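PDB 6QE2: monoacylglycerol lipase from Palaeococcus ferrophilus, which probably hydrolyses monoacylglycerols to free fatty acid and glycerol, as an archaeal member of the alpha/beta-hydrolase family. Local coordinates for residues A[116-121]-A[205-210]. Numbering follows the deposited sequence.
Sequences KSPKTP and ITPPEG
Pro207 brings CG and CD of its ring up to the carbonyl of Lys116, with CG 3.4 Å from Lys116 O and CD only slightly farther from the same oxygen. Beside it, Ser117 CB lies 3.4 Å from Ile205 O, so in this close part of the contact each segment offers a carbonyl oxygen to aliphatic carbons of the other. Ser117 OG, anti to the backbone N (chi1 172°), accepts from Lys119 N at 3.1 Å in an ST turn and is also hydrogen-bonded to Ile204 O, just before 205-210. An alanine in place of Ser117 would probably leave Lys119 N and Ile204 O without this shared partner and weaken the tie between the two loops. The fold is that of an alpha/beta hydrolase: 116-121 belongs to the loop between strand 106-110 and helix 122-134, while 205-210 leads into helix 209-217. Asp203, the likely acid of a Ser87-His233-Asp203 triad, precedes the second segment and bonds to Thr206 OG1; the Ile205 side chain, which leaves its backbone away from 116-121, touches His233 and a bound lauryl dimethylamine-N-oxide. Toward solvent the contact thins to Pro118 and Pro207, whose rings run past one another in opposing senses, with Pro118 CD 3.8 Å from Pro207 CG. Pro118 itself sits in a type I turn from Ser117 to Thr120. Thr120 N and Lys116 NZ approach Ser117 O from the two sides of its carbonyl plane.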
loop_
_atom_site.group_PDB
_atom_site.type_symbol
_atom_site.label_atom_id
_atom_site.label_comp_id
_atom_site.label_asym_id
_atom_site.label_seq_id
_atom_site.Cartn_x
_atom_site.Cartn_y
_atom_site.Cartn_z
ATOM N N LYS A 116 -6.187 -12.355 5.295
ATOM C CA LYS A 116 -4.998 -13.143 5.586
ATOM C C LYS A 116 -4.651 -14.039 4.403
ATOM O O LYS A 116 -5.532 -14.601 3.752
ATOM C CB LYS A 116 -5.246 -13.992 6.837
ATOM C CG LYS A 116 -4.071 -14.826 7.304
ATOM C CD LYS A 116 -4.447 -15.650 8.527
ATOM C CE LYS A 116 -5.268 -16.868 8.148
ATOM N NZ LYS A 116 -4.562 -17.702 7.138
ATOM N N SER A 117 -3.358 -14.183 4.132
ATOM C CA SER A 117 -2.933 -15.134 3.119
ATOM C C SER A 117 -3.176 -16.556 3.621
ATOM O O SER A 117 -2.969 -16.833 4.802
ATOM C CB SER A 117 -1.449 -14.951 2.810
ATOM O OG SER A 117 -0.975 -15.988 1.970
ATOM N N PRO A 118 -3.618 -17.473 2.754
ATOM C CA PRO A 118 -3.715 -18.886 3.171
ATOM C C PRO A 118 -2.378 -19.481 3.568
ATOM O O PRO A 118 -2.347 -20.513 4.250
ATOM C CB PRO A 118 -4.299 -19.581 1.932
ATOM C CG PRO A 118 -3.983 -18.649 0.789
ATOM C CD PRO A 118 -4.090 -17.278 1.374
ATOM N N LYS A 119 -1.273 -18.877 3.128
ATOM C CA LYS A 119 0.063 -19.307 3.518
ATOM C C LYS A 119 0.401 -18.909 4.948
ATOM O O LYS A 119 1.367 -19.437 5.513
ATOM C CB LYS A 119 1.100 -18.731 2.553
ATOM C CG LYS A 119 0.964 -19.238 1.131
ATOM C CD LYS A 119 1.038 -20.758 1.083
ATOM C CE LYS A 119 0.891 -21.276 -0.338
ATOM N NZ LYS A 119 1.080 -22.752 -0.418
ATOM N N THR A 120 -0.336 -17.961 5.530
ATOM C CA THR A 120 -0.069 -17.523 6.892
ATOM C C THR A 120 -0.936 -18.335 7.845
ATOM O O THR A 120 -2.160 -18.138 7.869
ATOM C CB THR A 120 -0.360 -16.039 7.050
ATOM O OG1 THR A 120 0.363 -15.295 6.059
ATOM C CG2 THR A 120 0.063 -15.564 8.425
ATOM N N PRO A 121 -0.366 -19.233 8.644
ATOM C CA PRO A 121 -1.192 -20.011 9.574
ATOM C C PRO A 121 -1.837 -19.120 10.627
ATOM O O PRO A 121 -1.300 -18.079 11.011
ATOM C CB PRO A 121 -0.199 -21.001 10.196
ATOM C CG PRO A 121 1.141 -20.391 9.990
ATOM C CD PRO A 121 1.060 -19.595 8.720
ATOM N N ILE A 205 -1.091 -13.643 -1.811
ATOM C CA ILE A 205 -0.445 -12.901 -0.735
ATOM C C ILE A 205 -1.473 -12.040 -0.009
ATOM O O ILE A 205 -1.503 -11.988 1.228
ATOM C CB ILE A 205 0.706 -12.048 -1.304
ATOM C CG1 ILE A 205 1.813 -12.950 -1.853
ATOM C CG2 ILE A 205 1.254 -11.117 -0.234
ATOM C CD1 ILE A 205 2.864 -12.222 -2.641
ATOM N N THR A 206 -2.326 -11.347 -0.764
ATOM C CA THR A 206 -3.481 -10.625 -0.229
ATOM C C THR A 206 -4.683 -11.104 -1.032
ATOM O O THR A 206 -4.960 -10.581 -2.118
ATOM C CB THR A 206 -3.304 -9.107 -0.333
ATOM O OG1 THR A 206 -2.965 -8.756 -1.678
ATOM C CG2 THR A 206 -2.199 -8.612 0.594
ATOM N N PRO A 207 -5.378 -12.126 -0.560
ATOM C CA PRO A 207 -6.520 -12.656 -1.314
ATOM C C PRO A 207 -7.496 -11.565 -1.699
ATOM O O PRO A 207 -7.927 -10.815 -0.855
ATOM C CB PRO A 207 -7.159 -13.626 -0.333
ATOM C CG PRO A 207 -6.004 -14.121 0.456
ATOM C CD PRO A 207 -5.097 -12.939 0.631
ATOM N N PRO A 208 -7.883 -11.519 -2.965
ATOM C CA PRO A 208 -8.786 -10.475 -3.458
ATOM C C PRO A 208 -10.155 -10.368 -2.789
ATOM O O PRO A 208 -10.716 -9.296 -2.821
ATOM C CB PRO A 208 -8.926 -10.787 -4.952
ATOM C CG PRO A 208 -8.404 -12.157 -5.131
ATOM C CD PRO A 208 -7.398 -12.382 -4.050
ATOM N N GLU A 209 -10.641 -11.423 -2.161
ATOM C CA GLU A 209 -11.936 -11.362 -1.517
ATOM C C GLU A 209 -11.923 -10.302 -0.421
ATOM O O GLU A 209 -12.957 -9.767 -0.071
ATOM C CB GLU A 209 -12.368 -12.718 -0.977
ATOM C CG GLU A 209 -13.817 -12.766 -0.541
ATOM C CD GLU A 209 -14.803 -12.641 -1.687
ATOM O OE1 GLU A 209 -14.436 -12.927 -2.823
ATOM O OE2 GLU A 209 -15.956 -12.282 -1.433
ATOM N N GLY A 210 -10.750 -10.003 0.126
ATOM C CA GLY A 210 -10.679 -8.973 1.136
ATOM C C GLY A 210 -11.137 -7.645 0.553
ATOM O O GLY A 210 -11.881 -6.934 1.183
#